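Vanadium-dependent haloperoxidase (Zobellia galactanivorans, PDB 4CIT) probably catalyses the vanadate-dependent oxidation of iodide by hydrogen peroxide, as a bacterial iodoperoxidase of the PAP2 superfamily. Local coordinates at residues I34-T37 with P38-D42; A111-V114 with A115-L119; R129-S132 with L133-S136; Y138-W141 with E142-P146. One frame throughout, in Å; residues are numbered along the deposited sequence.

Contact 1: residues I34-T37 with P38-D42; sequences INIT and PEELD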
ATOM      1  N   ILE A  34      24.977  20.020  -1.895  1.00 17.75           N
ATOM      2  CA  ILE A  34      24.347  18.966  -1.084  1.00 17.56           C
ATOM      3  C   ILE A  34      23.848  17.949  -2.071  1.00 19.91           C
ATOM      4  O   ILE A  34      23.061  18.294  -2.985  1.00 19.83           O
ATOM      5  CB  ILE A  34      23.227  19.482  -0.201  1.00 18.59           C
ATOM      6  CG1 ILE A  34      23.784  20.441   0.849  1.00 18.06           C
ATOM      7  CG2 ILE A  34      22.433  18.315   0.436  1.00 19.51           C
ATOM      8  CD1 ILE A  34      22.773  21.230   1.634  1.00 17.64           C
ATOM      9  N   ASN A  35      24.342  16.712  -1.947  1.00 17.30           N
ATOM     10  CA  ASN A  35      23.990  15.631  -2.884  0.70 18.92           C
ATOM     11  C   ASN A  35      22.871  14.833  -2.260  1.00 18.57           C
ATOM     12  O   ASN A  35      23.079  14.168  -1.239  1.00 17.88           O
ATOM     13  CB  ASN A  35      25.165  14.657  -3.196  0.70 23.96           C
ATOM     14  CG  ASN A  35      24.799  13.560  -4.246  0.70 26.21           C
ATOM     15  OD1 ASN A  35      24.050  13.785  -5.227  0.70 29.02           O
ATOM     16  ND2 ASN A  35      25.280  12.327  -3.988  0.70 27.54           N
ATOM     17  N   ILE A  36      21.700  14.913  -2.864  1.00 16.09           N
ATOM     18  CA  ILE A  36      20.537  14.224  -2.375  1.00 16.22           C
ATOM     19  C   ILE A  36      20.418  13.016  -3.285  1.00 17.83           C
ATOM     20  O   ILE A  36      20.509  13.117  -4.486  1.00 20.76           O
ATOM     21  CB  ILE A  36      19.289  15.101  -2.527  1.00 15.93           C
ATOM     22  CG1 ILE A  36      19.396  16.342  -1.699  1.00 15.45           C
ATOM     23  CG2 ILE A  36      18.042  14.297  -2.098  1.00 17.33           C
ATOM     24  CD1 ILE A  36      19.565  16.118  -0.224  1.00 16.24           C
ATOM     25  N   THR A  37      20.216  11.843  -2.718  1.00 18.21           N
ATOM     26  CA  THR A  37      20.078  10.653  -3.558  1.00 18.27           C
ATOM     27  C   THR A  37      18.720   9.951  -3.262  1.00 15.74           C
ATOM     28  O   THR A  37      18.030  10.260  -2.290  1.00 15.69           O
ATOM     29  CB  THR A  37      21.167   9.629  -3.270  1.00 22.14           C
ATOM     30  OG1 THR A  37      21.085   9.314  -1.883  1.00 23.54           O
ATOM     31  CG2 THR A  37      22.568  10.184  -3.741  1.00 26.38           C
ATOM     32  N   PRO A  38      18.352   9.007  -4.128  1.00 15.55           N
ATOM     33  CA  PRO A  38      17.069   8.321  -3.881  1.00 15.33           C
ATOM     34  C   PRO A  38      17.091   7.583  -2.575  1.00 14.97           C
ATOM     35  O   PRO A  38      16.026   7.401  -1.924  1.00 14.92           O
ATOM     36  CB  PRO A  38      16.974   7.301  -5.029  1.00 17.07           C
ATOM     37  CG  PRO A  38      18.074   7.636  -6.007  1.00 18.55           C
ATOM     38  CD  PRO A  38      18.968   8.676  -5.433  1.00 19.38           C
ATOM     39  N   GLU A  39      18.283   7.217  -2.111  1.00 15.95           N
ATOM     40  CA  GLU A  39      18.327   6.512  -0.801  1.00 16.20           C
ATOM     41  C   GLU A  39      17.844   7.368   0.404  1.00 17.67           C
ATOM     42  O   GLU A  39      17.438   6.802   1.413  1.00 14.20           O
ATOM     43  CB  GLU A  39      19.675   5.856  -0.589  1.00 22.03           C
ATOM     44  CG  GLU A  39      19.955   4.723  -1.634  1.00 23.90           C
ATOM     45  CD  GLU A  39      20.560   5.100  -3.004  1.00 27.15           C
ATOM     46  OE1 GLU A  39      20.671   6.293  -3.477  1.00 23.26           O
ATOM     47  OE2 GLU A  39      20.968   4.132  -3.665  1.00 28.38           O
ATOM     48  N   GLU A  40      17.866   8.715   0.292  1.00 16.07           N
ATOM     49  CA  GLU A  40      17.365   9.522   1.326  1.00 17.27           C
ATOM     50  C   GLU A  40      15.821   9.522   1.338  1.00 15.86           C
ATOM     51  O   GLU A  40      15.187   9.607   2.393  1.00 15.08           O
ATOM     52  CB  GLU A  40      17.953  10.947   1.233  1.00 21.44           C
ATOM     53  CG  GLU A  40      19.381  10.840   1.776  1.00 27.94           C
ATOM     54  CD  GLU A  40      20.329  11.872   1.296  1.00 36.57           C
ATOM     55  OE1 GLU A  40      19.990  12.568   0.311  1.00 40.19           O
ATOM     56  OE2 GLU A  40      21.431  11.961   1.895  1.00 32.72           O
ATOM     57  N   LEU A  41      15.215   9.430   0.155  1.00 14.62           N
ATOM     58  CA  LEU A  41      13.781   9.219   0.100  1.00 15.70           C
ATOM     59  C   LEU A  41      13.455   7.860   0.744  1.00 13.63           C
ATOM     60  O   LEU A  41      12.497   7.730   1.567  1.00 13.34           O
ATOM     61  CB  LEU A  41      13.358   9.294  -1.338  1.00 19.12           C
ATOM     62  CG  LEU A  41      11.893   9.022  -1.687  1.00 20.69           C
ATOM     63  CD1 LEU A  41      10.967   9.965  -0.996  1.00 23.17           C
ATOM     64  CD2 LEU A  41      11.692   9.090  -3.215  1.00 21.45           C
ATOM     65  N   ASP A  42      14.240   6.839   0.368  1.00 13.25           N
ATOM     66  CA  ASP A  42      14.030   5.536   0.954  1.00 13.25           C
ATOM     67  C   ASP A  42      14.127   5.547   2.494  1.00 13.29           C
ATOM     68  O   ASP A  42      13.410   4.787   3.158  1.00 13.86           O
ATOM     69  CB  ASP A  42      15.037   4.477   0.403  1.00 15.12           C
ATOM     70  CG  ASP A  42      14.814   4.126  -1.070  1.00 14.52           C
ATOM     71  OD1 ASP A  42      13.649   4.335  -1.573  1.00 16.18           O
ATOM     72  OD2 ASP A  42      15.786   3.587  -1.697  1.00 15.67           O
TER
HETATM   73  O   HOH W   1      22.580  14.268   1.654  1.00 24.60           O
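Glu40 reaches back from the first turn of helix 38-55 to the loop that leads into it, and its OE1 takes the backbone N-H of Thr37 at 3.1 Å, as in the glutamate half of a capping box. The nitrogen meets the carboxylate from above its plane, 52° out of it. In the other direction, Glu40 N donates to Thr37 O at 3.0 Å, so backbone and side chain of one glutamate hold the same threonine. The tight part lies on the buried side: OE1 also rests against Ile36, 3.5 Å from CG2 and 3.6 Å from CD1, while the isoleucine side chain packs on Val113, Trp141 and Phe307. Towards solvent things are looser. There OE2 does not touch the loop directly; a water, 2.6 Å from Glu40 OE2, donates to it and to Asn35 O. Exposed Glu39 bends at chi2 (85°) and brings OE1 within 3.4 Å of Thr37 CB, and its OE2 forms a long, weak ion pair with Arg301. One backbone N-H and a water therefore hold the carboxylate of Glu40, one on each oxygen, near the amino end of a helix, where the helix dipole would probably favour its negative charge.

Contact 2: residues A111-V114 with A115-L119; sequences AAVV and AHMEL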
ATOM      1  N   ALA A 111      14.418  19.893  -1.210  1.00  9.56           N
ATOM      2  CA  ALA A 111      13.067  20.357  -0.891  1.00  9.91           C
ATOM      3  C   ALA A 111      12.063  19.242  -0.909  1.00  8.25           C
ATOM      4  O   ALA A 111      11.243  19.142  -0.001  1.00  8.40           O
ATOM      5  CB  ALA A 111      12.610  21.462  -1.793  1.00 10.16           C
ATOM      6  N   ALA A 112      12.214  18.338  -1.886  1.00  9.22           N
ATOM      7  CA  ALA A 112      11.291  17.174  -2.035  1.00  9.23           C
ATOM      8  C   ALA A 112      11.406  16.262  -0.815  1.00 10.15           C
ATOM      9  O   ALA A 112      10.362  15.792  -0.336  1.00  9.70           O
ATOM     10  CB  ALA A 112      11.585  16.434  -3.314  1.00  9.97           C
ATOM     11  N   VAL A 113      12.625  15.950  -0.350  1.00  9.36           N
ATOM     12  CA  VAL A 113      12.822  15.125   0.865  1.00 10.38           C
ATOM     13  C   VAL A 113      12.237  15.808   2.103  1.00 10.14           C
ATOM     14  O   VAL A 113      11.585  15.177   2.920  1.00 10.18           O
ATOM     15  CB  VAL A 113      14.267  14.640   1.103  1.00 11.13           C
ATOM     16  CG1 VAL A 113      14.284  13.789   2.356  1.00 12.65           C
ATOM     17  CG2 VAL A 113      14.705  13.869  -0.164  1.00 13.90           C
ATOM     18  N   VAL A 114      12.398  17.097   2.203  1.00  9.92           N
ATOM     19  CA  VAL A 114      11.874  17.862   3.336  1.00  9.31           C
ATOM     20  C   VAL A 114      10.369  17.769   3.342  1.00  9.39           C
ATOM     21  O   VAL A 114       9.753  17.504   4.368  1.00 10.14           O
ATOM     22  CB  VAL A 114      12.316  19.370   3.215  1.00  9.61           C
ATOM     23  CG1 VAL A 114      11.455  20.289   4.057  1.00 10.55           C
ATOM     24  CG2 VAL A 114      13.750  19.579   3.713  1.00  9.65           C
ATOM     25  N   ALA A 115       9.753  17.983   2.166  1.00  8.16           N
ATOM     26  CA  ALA A 115       8.252  17.839   2.050  1.00  8.54           C
ATOM     27  C   ALA A 115       7.769  16.424   2.472  1.00  8.17           C
ATOM     28  O   ALA A 115       6.768  16.278   3.229  1.00  9.67           O
ATOM     29  CB  ALA A 115       7.823  18.208   0.657  1.00  8.86           C
ATOM     30  N   HIS A 116       8.470  15.409   1.961  1.00  7.79           N
ATOM     31  CA  HIS A 116       8.118  13.993   2.224  1.00  9.03           C
ATOM     32  C   HIS A 116       8.160  13.736   3.765  1.00  9.82           C
ATOM     33  O   HIS A 116       7.219  13.187   4.345  1.00  9.92           O
ATOM     34  CB  HIS A 116       9.040  13.075   1.478  1.00  9.18           C
ATOM     35  CG  HIS A 116       8.621  11.665   1.520  1.00  9.44           C
ATOM     36  ND1 HIS A 116       8.791  10.875   2.633  1.00  9.79           N
ATOM     37  CD2 HIS A 116       7.986  10.894   0.590  1.00  9.93           C
ATOM     38  CE1 HIS A 116       8.228   9.690   2.403  1.00 11.02           C
ATOM     39  NE2 HIS A 116       7.768   9.673   1.162  1.00 10.54           N
ATOM     40  N   MET A 117       9.268  14.155   4.418  1.00  9.60           N
ATOM     41  CA  MET A 117       9.386  13.918   5.835  1.00  9.48           C
ATOM     42  C   MET A 117       8.356  14.672   6.622  1.00  9.66           C
ATOM     43  O   MET A 117       7.798  14.162   7.581  1.00 11.55           O
ATOM     44  CB  MET A 117      10.797  14.247   6.334  1.00  9.25           C
ATOM     45  CG  MET A 117      11.856  13.388   5.762  1.00  9.24           C
ATOM     46  SD  MET A 117      13.570  13.517   6.470  1.00  7.33           S
ATOM     47  CE  MET A 117      13.928  15.204   5.954  1.00  9.86           C
ATOM     48  N   GLU A 118       8.112  15.933   6.256  1.00 10.29           N
ATOM     49  CA  GLU A 118       7.162  16.722   7.031  1.00 10.84           C
ATOM     50  C   GLU A 118       5.735  16.127   6.956  1.00 11.08           C
ATOM     51  O   GLU A 118       5.061  15.962   7.958  1.00 10.53           O
ATOM     52  CB  GLU A 118       7.072  18.171   6.417  1.00 10.30           C
ATOM     53  CG  GLU A 118       5.922  19.042   6.898  1.00 11.23           C
ATOM     54  CD  GLU A 118       5.878  19.332   8.378  1.00 14.51           C
ATOM     55  OE1 GLU A 118       6.854  19.130   9.089  1.00 15.65           O
ATOM     56  OE2 GLU A 118       4.754  19.606   8.887  1.00 16.98           O
ATOM     57  N   LEU A 119       5.286  15.715   5.749  1.00 10.30           N
ATOM     58  CA  LEU A 119       3.953  15.109   5.647  1.00 10.66           C
ATOM     59  C   LEU A 119       3.897  13.739   6.283  1.00 10.19           C
ATOM     60  O   LEU A 119       2.892  13.415   6.931  1.00 10.90           O
ATOM     61  CB  LEU A 119       3.464  15.045   4.207  1.00 10.58           C
ATOM     62  CG  LEU A 119       3.258  16.444   3.689  1.00 11.94           C
ATOM     63  CD1 LEU A 119       2.803  16.327   2.313  1.00 14.60           C
ATOM     64  CD2 LEU A 119       2.179  17.208   4.428  1.00 15.55           C
TER
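Met117 folds back over Val113, one turn earlier on helix 108-123, and can be followed atom by atom. Its CB sits 3.6 Å from Val113 O. CG lies beside its own backbone N (chi1 -64°) and comes closer to that oxygen, at 3.4 Å. The chain then runs on extended to SD, which is 4.2 Å from Val113 CG1. A bend at chi3 (-66°) returns the methyl group to the valine: CE ends 3.9 Å from Val113 CG1 and about as near to Val113 O. The sulfur and methyl thus lie alongside one branch of the valine. Under this pair runs the regular i to i+4 bonding of an alpha-helix, with Met117 N giving its hydrogen to Val113 O at 2.9 Å in a nearly straight bond (168°). Ala111, Ala112 and Val114 accept in the same way from Ala115, His116 and Glu118. This part of the helix is largely buried in a mostly helical protein, and its sides meet different neighbours. Ala112 and His116 face helix 59-80, where the small Ala112 touches Ala73. Met117 faces helix 128-144, and Val114 touches Tyr138 there as well as Leu157 of helix 146-167. His116 leans its CB on Ala112 O, 3.5 Å away, and sends its ring away from this turn to helix 38-55, where Ser44 OG is hydrogen-bonded to ND1. Glu118, with CB 3.4 Å from Val114 O, turns its carboxylate onward to salt bridges with Lys121 and Arg122.

Contact 3: residues R129-S132 with L133-S136; sequences RMES and LRDS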
ATOM      1  N   ARG A 129       9.720  10.268  16.308  1.00 16.32           N
ATOM      2  CA  ARG A 129      10.502   9.298  15.583  1.00 15.69           C
ATOM      3  C   ARG A 129      10.774   9.680  14.156  1.00 14.67           C
ATOM      4  O   ARG A 129      11.720   9.207  13.616  1.00 18.12           O
ATOM      5  CB  ARG A 129       9.876   7.901  15.648  1.00 18.78           C
ATOM      6  CG  ARG A 129       9.685   7.460  17.110  1.00 20.36           C
ATOM      7  CD  ARG A 129       9.067   6.056  17.188  1.00 22.15           C
ATOM      8  NE  ARG A 129       9.003   5.579  18.575  1.00 24.31           N
ATOM      9  CZ  ARG A 129       9.157   4.289  18.940  1.00 25.67           C
ATOM     10  NH1 ARG A 129       9.318   3.309  18.052  1.00 26.92           N
ATOM     11  NH2 ARG A 129       9.157   3.988  20.226  1.00 29.21           N
ATOM     12  N   MET A 130       9.912  10.471  13.528  0.80 14.99           N
ATOM     13  CA  MET A 130      10.301  11.100  12.216  0.80 15.30           C
ATOM     14  C   MET A 130      11.214  12.276  12.458  0.80 15.83           C
ATOM     15  O   MET A 130      12.142  12.487  11.696  0.80 15.25           O
ATOM     16  CB  MET A 130       9.128  11.580  11.405  0.80 14.03           C
ATOM     17  CG  MET A 130       8.286  10.552  10.686  0.80 15.93           C
ATOM     18  SD  MET A 130       9.087   9.584   9.404  0.80 12.12           S
ATOM     19  CE  MET A 130       9.996  10.872   8.537  0.80 11.67           C
ATOM     20  N   GLU A 131      10.923  13.068  13.484  1.00 14.70           N
ATOM     21  CA  GLU A 131      11.736  14.244  13.736  1.00 16.97           C
ATOM     22  C   GLU A 131      13.204  13.856  13.977  1.00 16.59           C
ATOM     23  O   GLU A 131      14.085  14.613  13.637  1.00 15.22           O
ATOM     24  CB  GLU A 131      11.188  15.037  14.915  1.00 18.66           C
ATOM     25  CG  GLU A 131       9.888  15.731  14.579  1.00 20.60           C
ATOM     26  CD  GLU A 131       9.142  16.232  15.835  1.00 23.57           C
ATOM     27  OE1 GLU A 131       9.471  15.846  17.000  1.00 26.08           O
ATOM     28  OE2 GLU A 131       8.225  16.981  15.647  1.00 27.86           O
ATOM     29  N   SER A 132      13.484  12.694  14.593  1.00 15.07           N
ATOM     30  CA  SER A 132      14.858  12.276  14.819  1.00 17.10           C
ATOM     31  C   SER A 132      15.588  12.024  13.515  1.00 16.92           C
ATOM     32  O   SER A 132      16.767  12.416  13.364  1.00 15.62           O
ATOM     33  CB  SER A 132      15.013  11.048  15.791  1.00 19.46           C
ATOM     34  OG  SER A 132      14.206  10.034  15.217  1.00 23.93           O
ATOM     35  N   LEU A 133      14.913  11.411  12.552  1.00 15.16           N
ATOM     36  CA  LEU A 133      15.538  11.100  11.275  1.00 15.07           C
ATOM     37  C   LEU A 133      15.792  12.445  10.552  1.00 13.81           C
ATOM     38  O   LEU A 133      16.897  12.705  10.058  1.00 13.75           O
ATOM     39  CB  LEU A 133      14.593  10.313  10.377  1.00 15.74           C
ATOM     40  CG  LEU A 133      15.060  10.164   8.906  1.00 17.01           C
ATOM     41  CD1 LEU A 133      16.315   9.346   8.859  1.00 22.95           C
ATOM     42  CD2 LEU A 133      13.982   9.543   8.028  1.00 18.96           C
ATOM     43  N   ARG A 134      14.750  13.259  10.522  1.00 13.49           N
ATOM     44  CA  ARG A 134      14.817  14.579   9.885  1.00 13.13           C
ATOM     45  C   ARG A 134      15.973  15.412  10.486  1.00 12.67           C
ATOM     46  O   ARG A 134      16.805  16.021   9.749  1.00 12.93           O
ATOM     47  CB  ARG A 134      13.536  15.333  10.153  1.00 13.84           C
ATOM     48  CG  ARG A 134      13.515  16.712   9.601  1.00 14.67           C
ATOM     49  CD  ARG A 134      12.316  17.455  10.181  1.00 17.25           C
ATOM     50  NE  ARG A 134      12.555  17.792  11.571  1.00 14.67           N
ATOM     51  CZ  ARG A 134      11.618  18.272  12.398  1.00 15.48           C
ATOM     52  NH1 ARG A 134      10.348  18.498  11.995  1.00 14.37           N
ATOM     53  NH2 ARG A 134      11.909  18.479  13.677  1.00 16.48           N
ATOM     54  N   ASP A 135      16.019  15.494  11.825  1.00 13.68           N
ATOM     55  CA  ASP A 135      17.018  16.393  12.458  1.00 14.98           C
ATOM     56  C   ASP A 135      18.482  15.965  12.194  1.00 14.79           C
ATOM     57  O   ASP A 135      19.377  16.780  12.100  1.00 13.37           O
ATOM     58  CB  ASP A 135      16.694  16.549  13.957  1.00 14.92           C
ATOM     59  CG  ASP A 135      15.386  17.302  14.209  1.00 17.95           C
ATOM     60  OD1 ASP A 135      14.851  18.019  13.314  1.00 17.91           O
ATOM     61  OD2 ASP A 135      14.941  17.224  15.404  1.00 21.96           O
ATOM     62  N   SER A 136      18.692  14.653  11.991  1.00 13.70           N
ATOM     63  CA  SER A 136      19.980  14.157  11.767  1.00 16.07           C
ATOM     64  C   SER A 136      20.457  14.483  10.377  1.00 15.87           C
ATOM     65  O   SER A 136      21.626  14.796  10.199  1.00 14.28           O
ATOM     66  CB  SER A 136      20.036  12.641  12.068  1.00 18.30           C
ATOM     67  OG  SER A 136      19.405  12.024  10.934  1.00 30.83           O
TER
HETATM   68  O   HOH W   2       8.345  19.102  13.725  1.00 22.60           O
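Met130 accepts at its carbonyl from the next turn of helix 128-144, in a surface stretch of alpha-helix with i to i+4 pairing. Arg134 N lies 3.0 Å from Met130 O in a bond that is almost perfectly straight (176°), while Leu133 N adds a weak bond to the same oxygen. The side chain of Met130 brings CE to 4.2 Å from Leu133 CD2 and also packs on Met117 and Ile51 of two neighbouring helices. Glu131 comes next and carries most of the side-chain contact. Its carbonyl accepts from Asp135 N. Its aliphatic part lies over one face of the Arg134 guanidinium: CG stands 3.3 Å above that plane, offset toward the rim, and is 3.5 Å from NH2. The two chains run side by side and point the same way, their flat ends 29° apart. Their charges do not pair directly, for Glu131 OE2 is well out of the guanidinium plane and no N-H aims at it. A water joins them instead, donating to Glu131 OE2 at 2.9 Å and accepting from Arg134 NH1 at 2.7 Å. The direct salt bridge of the arginine is to Asp135. A bend at chi3 (73°) turns the guanidinium so that NE and NH2 both donate to Asp135 OD1, reaching it from the same face of the carboxylate; NE is 2.9 Å away. Salt bridge and water both lie at the guanidinium edge and fix its rotation beneath Glu131 CG. At Ser132 the helix continues with a longer bond, Ser136 N to Ser132 O, and Ser136 OG donates to Leu133 O at 2.7 Å.

Contact 4: residues Y138-W141 with E142-P146; sequences YMVW and EGKNP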
ATOM      1  N   TYR A 138      19.137  17.128   8.652  1.00 11.33           N
ATOM      2  CA  TYR A 138      19.228  18.567   8.657  1.00 10.65           C
ATOM      3  C   TYR A 138      20.637  19.016   9.199  1.00 12.95           C
ATOM      4  O   TYR A 138      21.247  19.999   8.754  1.00 11.99           O
ATOM      5  CB  TYR A 138      18.162  19.199   9.582  1.00 10.17           C
ATOM      6  CG  TYR A 138      16.774  19.332   9.019  1.00 10.56           C
ATOM      7  CD1 TYR A 138      16.384  18.695   7.848  1.00 11.19           C
ATOM      8  CD2 TYR A 138      15.836  20.077   9.721  1.00 12.02           C
ATOM      9  CE1 TYR A 138      15.105  18.938   7.330  1.00 10.79           C
ATOM     10  CE2 TYR A 138      14.492  20.226   9.247  1.00 11.68           C
ATOM     11  CZ  TYR A 138      14.179  19.665   8.046  1.00 10.94           C
ATOM     12  OH  TYR A 138      12.862  19.809   7.583  1.00 12.31           O
ATOM     13  N   MET A 139      21.074  18.369  10.231  1.00 13.05           N
ATOM     14  CA  MET A 139      22.327  18.811  10.854  1.00 14.26           C
ATOM     15  C   MET A 139      23.487  18.729   9.883  1.00 13.73           C
ATOM     16  O   MET A 139      24.326  19.654   9.793  1.00 15.66           O
ATOM     17  CB  MET A 139      22.601  17.966  12.171  1.00 15.98           C
ATOM     18  CG  MET A 139      23.859  18.363  12.824  1.00 21.01           C
ATOM     19  SD  MET A 139      24.213  17.179  14.257  1.00 26.56           S
ATOM     20  CE  MET A 139      22.888  17.701  15.211  1.00 24.85           C
ATOM     21  N   VAL A 140      23.539  17.689   9.033  1.00 13.74           N
ATOM     22  CA  VAL A 140      24.629  17.554   8.100  1.00 15.82           C
ATOM     23  C   VAL A 140      24.437  18.574   6.988  1.00 16.27           C
ATOM     24  O   VAL A 140      25.383  19.230   6.528  1.00 16.23           O
ATOM     25  CB  VAL A 140      24.638  16.153   7.481  1.00 18.78           C
ATOM     26  CG1 VAL A 140      25.631  16.110   6.295  1.00 20.56           C
ATOM     27  CG2 VAL A 140      25.087  15.175   8.538  1.00 21.24           C
ATOM     28  N   TRP A 141      23.190  18.718   6.520  1.00 12.64           N
ATOM     29  CA  TRP A 141      22.973  19.642   5.405  1.00 13.21           C
ATOM     30  C   TRP A 141      23.291  21.076   5.792  1.00 12.20           C
ATOM     31  O   TRP A 141      23.917  21.807   4.977  1.00 14.86           O
ATOM     32  CB  TRP A 141      21.498  19.569   4.971  1.00 13.48           C
ATOM     33  CG  TRP A 141      21.110  18.302   4.311  1.00 14.80           C
ATOM     34  CD1 TRP A 141      21.903  17.405   3.703  1.00 14.65           C
ATOM     35  CD2 TRP A 141      19.738  17.767   4.233  1.00 14.37           C
ATOM     36  NE1 TRP A 141      21.123  16.311   3.251  1.00 18.22           N
ATOM     37  CE2 TRP A 141      19.809  16.528   3.557  1.00 14.96           C
ATOM     38  CE3 TRP A 141      18.509  18.211   4.704  1.00 13.45           C
ATOM     39  CZ2 TRP A 141      18.662  15.757   3.273  1.00 15.18           C
ATOM     40  CZ3 TRP A 141      17.333  17.448   4.393  1.00 14.94           C
ATOM     41  CH2 TRP A 141      17.449  16.217   3.703  1.00 12.94           C
ATOM     42  N   GLU A 142      22.802  21.474   6.954  1.00 13.61           N
ATOM     43  CA  GLU A 142      22.930  22.830   7.506  1.00 16.02           C
ATOM     44  C   GLU A 142      24.390  23.088   7.721  1.00 18.00           C
ATOM     45  O   GLU A 142      24.875  24.216   7.456  1.00 15.97           O
ATOM     46  CB  GLU A 142      22.192  23.069   8.831  1.00 20.35           C
ATOM     47  CG  GLU A 142      22.126  24.541   9.209  1.00 26.71           C
ATOM     48  CD  GLU A 142      21.579  24.792  10.609  1.00 39.85           C
ATOM     49  OE1 GLU A 142      20.828  23.945  11.158  1.00 48.74           O
ATOM     50  OE2 GLU A 142      21.868  25.869  11.165  1.00 52.22           O
ATOM     51  N   GLY A 143      25.098  22.063   8.146  1.00 16.06           N
ATOM     52  CA  GLY A 143      26.542  22.162   8.306  1.00 19.73           C
ATOM     53  C   GLY A 143      27.375  22.376   7.068  1.00 19.38           C
ATOM     54  O   GLY A 143      28.414  23.037   7.154  1.00 23.18           O
ATOM     55  N   LYS A 144      26.966  21.839   5.926  1.00 15.44           N
ATOM     56  CA  LYS A 144      27.685  21.905   4.699  1.00 17.41           C
ATOM     57  C   LYS A 144      27.393  23.195   3.936  1.00 15.75           C
ATOM     58  O   LYS A 144      28.263  23.734   3.289  1.00 14.54           O
ATOM     59  CB  LYS A 144      27.199  20.809   3.739  1.00 18.53           C
ATOM     60  CG  LYS A 144      27.522  19.410   4.130  1.00 23.10           C
ATOM     61  CD  LYS A 144      27.187  18.481   2.967  1.00 20.52           C
ATOM     62  CE  LYS A 144      28.205  18.626   1.828  1.00 22.80           C
ATOM     63  NZ  LYS A 144      28.263  17.283   1.187  1.00 27.22           N
ATOM     64  N   ASN A 145      26.140  23.616   3.972  1.00 13.45           N
ATOM     65  CA  ASN A 145      25.656  24.773   3.187  1.00 12.80           C
ATOM     66  C   ASN A 145      24.366  25.344   3.812  1.00 13.30           C
ATOM     67  O   ASN A 145      23.222  25.080   3.381  1.00 12.41           O
ATOM     68  CB  ASN A 145      25.491  24.386   1.713  1.00 13.64           C
ATOM     69  CG  ASN A 145      25.329  25.599   0.809  1.00 14.71           C
ATOM     70  OD1 ASN A 145      24.866  26.665   1.237  1.00 14.89           O
ATOM     71  ND2 ASN A 145      25.583  25.395  -0.454  1.00 15.57           N
ATOM     72  N   PRO A 146      24.520  26.189   4.823  1.00 14.61           N
ATOM     73  CA  PRO A 146      23.413  26.717   5.535  1.00 15.17           C
ATOM     74  C   PRO A 146      22.425  27.513   4.715  1.00 15.09           C
ATOM     75  O   PRO A 146      21.192  27.387   5.015  1.00 12.28           O
ATOM     76  CB  PRO A 146      24.043  27.597   6.659  1.00 18.33           C
ATOM     77  CG  PRO A 146      25.494  27.516   6.488  1.00 18.84           C
ATOM     78  CD  PRO A 146      25.838  26.590   5.396  1.00 16.18           C
TER
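Tyr138 O accepts from Glu142 N at 2.8 Å, the first of the backbone bonds that carry helix 128-144 to its end. Gly143 N gives its hydrogen to Met139 O, and Lys144 N to Val140 O at 3.1 Å, where the bond is bent to 135°. Trp141 O is the last acceptor of the series and serves two donors. Asn145 N makes the main bond to it, at 3.0 Å, and Lys144 N adds a weak one. The side chains mostly brush the carbonyls they hang beside: Glu142 CB lies 3.2 Å from Tyr138 O, and Lys144, whose CG stays beside its own backbone N (chi1 -68°), presses that carbon to within 3.2 Å of Val140 O before the chain leads away. Trp141 is buried and its indole packs on Ile34, Leu110 and Phe149; the backbone N of Tyr138 lies over the rim of one ring face. The ring of Tyr138 meets Phe149 edge-to-face. At Asn145 the backbone leaves helical angles, and its amide is satisfied at both ends: ND2 donates to the carbonyl of Glu32 in the N-terminal loop, while OD1 accepts from the backbone N of Leu148. Pro146 follows with no N-H to offer, which suits the first turn of a helix. One asparagine thus donates the final main-chain bond of helix 128-144 and is itself the N-cap of helix 146-167, its OD1 capping Leu148 N with Pro146 in the first position of the new helix.

How the contacts relate
Contact 2 lies on the helix that the other three all touch. Contact 1 packs on it through Leu41 CD1, 3.5 Å from His116 CD2, with the two centres about 12 Å apart. Contact 3 is equally distant and meets it where Met117 SD approaches Arg134 CA at 3.8 Å. Contact 4, further along helix 128-144 from contact 3, closes the group: Ile34 CG2 of contact 1 sits 3.4 Å from Trp141 CD1. Contacts 1 and 3 do not touch. None of the four supplies a residue of the vanadate pocket, which includes Lys332, Arg339 and His424; the sodium ion is about 13 Å from the Ala112 side chain.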